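Local coordinates for toxin secretion ATP-binding protein (Vibrio parahaemolyticus RIMD 2210633, PDB 3B79) that probably serves as an ATP-driven membrane exporter, the present chain being its N-terminal peptidase C39-like domain, at residues A[74-77]-A[78-82]. Numbering follows the deposited sequence. Where two conformers were deposited one is given.
Sequences LVLK and GGDSC
Leu76 lies across the hairpin from Asp80, the two side chains running side by side in the same direction in the modelled conformer of Asp80, one of two. Leu76 CB rests 3.5 Å from the backbone O of Asp80, while Leu76 CD1, on the side nearer Leu74, packs against SG of Cys82 at 3.9 Å. With chi1 of 67°, Cys82 sets its sulfur between its own backbone N and carbonyl carbon, where the tips of both leucines reach it; Leu74 CD1 is 4.1 Å from that SG. Leu113 of helix 110-116 touches Leu74, Leu76 and Cys82 alike, making this the face that turns toward the helix. Val75 and Ser81 point to the other face, as a non-hydrogen-bonded pair; Ser81 CA sends a CH...O contact to Leu74 O (3.1 Å), and its hydroxyl bonds to that of Ser11 in helix 7-18.

The backbones are joined at Leu74 and Cys82 by bonds in both directions, the amide of Leu74 reaching Cys82 O at 2.8 Å. Leu76 N bonds to Asp80 O at 2.8 Å, from 43° above the carbonyl plane, and the return bond from Asp80 N is weak. A water donates to Leu76 O (2.7 Å) and accepts from Gly79 N. The Lys77 chain is extended beyond CG, and its NZ hydrogen-bonds to Glu115 O. This is a beta hairpin whose turn carries two consecutive glycines with positive phi, which glycine readily adopts, linking strands 72-76 and 80-88 within the antiparallel sheet of a peptidase C39-like domain.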
loop_
_atom_site.group_PDB
_atom_site.type_symbol
_atom_site.label_atom_id
_atom_site.label_comp_id
_atom_site.label_asym_id
_atom_site.label_seq_id
_atom_site.Cartn_x
_atom_site.Cartn_y
_atom_site.Cartn_z
ATOM N N LEU A 74 -3.626 -0.807 -1.058
ATOM C CA LEU A 74 -4.916 -0.481 -1.660
ATOM C C LEU A 74 -4.849 0.887 -2.303
ATOM O O LEU A 74 -4.319 1.844 -1.715
ATOM C CB LEU A 74 -5.994 -0.444 -0.598
ATOM C CG LEU A 74 -6.184 -1.703 0.260
ATOM C CD1 LEU A 74 -7.316 -1.523 1.224
ATOM C CD2 LEU A 74 -6.341 -2.950 -0.594
ATOM N N VAL A 75 -5.437 1.003 -3.498
ATOM C CA VAL A 75 -5.624 2.319 -4.101
ATOM C C VAL A 75 -6.958 2.865 -3.638
ATOM O O VAL A 75 -8.013 2.226 -3.763
ATOM C CB VAL A 75 -5.616 2.186 -5.636
ATOM C CG1 VAL A 75 -5.883 3.547 -6.271
ATOM C CG2 VAL A 75 -4.281 1.598 -6.130
ATOM N N LEU A 76 -6.911 4.066 -3.057
ATOM C CA LEU A 76 -8.098 4.697 -2.441
ATOM C C LEU A 76 -8.490 5.918 -3.304
ATOM O O LEU A 76 -7.705 6.416 -4.103
ATOM C CB LEU A 76 -7.778 5.158 -1.013
ATOM C CG LEU A 76 -7.304 4.029 -0.080
ATOM C CD1 LEU A 76 -6.964 4.646 1.276
ATOM C CD2 LEU A 76 -8.328 2.919 0.084
ATOM N N LYS A 77 -9.718 6.368 -3.123
ATOM C CA LYS A 77 -10.238 7.515 -3.887
ATOM C C LYS A 77 -9.373 8.748 -3.655
ATOM O O LYS A 77 -8.788 8.929 -2.594
ATOM C CB LYS A 77 -11.676 7.815 -3.449
ATOM C CG LYS A 77 -12.682 6.755 -3.864
ATOM C CD LYS A 77 -14.054 7.099 -3.279
ATOM C CE LYS A 77 -15.065 6.032 -3.715
ATOM N NZ LYS A 77 -16.384 6.237 -2.998
ATOM N N GLY A 78 -9.304 9.590 -4.684
ATOM C CA GLY A 78 -8.637 10.880 -4.545
ATOM C C GLY A 78 -7.113 10.826 -4.556
ATOM O O GLY A 78 -6.476 11.711 -3.950
ATOM N N GLY A 79 -6.533 9.770 -5.141
ATOM C CA GLY A 79 -5.071 9.643 -5.218
ATOM C C GLY A 79 -4.443 9.179 -3.914
ATOM O O GLY A 79 -3.251 9.342 -3.728
ATOM N N ASP A 80 -5.235 8.618 -3.007
ATOM C CA ASP A 80 -4.716 8.158 -1.728
ATOM C C ASP A 80 -4.461 6.649 -1.793
ATOM O O ASP A 80 -4.872 5.965 -2.753
ATOM C CB ASP A 80 -5.695 8.516 -0.607
ATOM C CG ASP A 80 -5.110 8.350 0.780
ATOM O OD1 ASP A 80 -3.857 8.400 1.016
ATOM O OD2 ASP A 80 -5.967 8.209 1.701
ATOM N N SER A 81 -3.799 6.129 -0.769
ATOM C CA SER A 81 -3.488 4.689 -0.696
ATOM C C SER A 81 -3.260 4.338 0.755
ATOM O O SER A 81 -2.941 5.209 1.585
ATOM C CB SER A 81 -2.231 4.341 -1.494
ATOM O OG SER A 81 -1.077 4.847 -0.837
ATOM N N CYS A 82 -3.361 3.058 1.034
ATOM C CA CYS A 82 -2.958 2.568 2.345
ATOM C C CYS A 82 -2.476 1.133 2.231
ATOM O O CYS A 82 -2.655 0.481 1.193
ATOM C CB CYS A 82 -4.071 2.667 3.404
ATOM S SG CYS A 82 -5.496 1.575 3.101
HETATM O O HOH W 1 -7.210 7.328 -6.568
#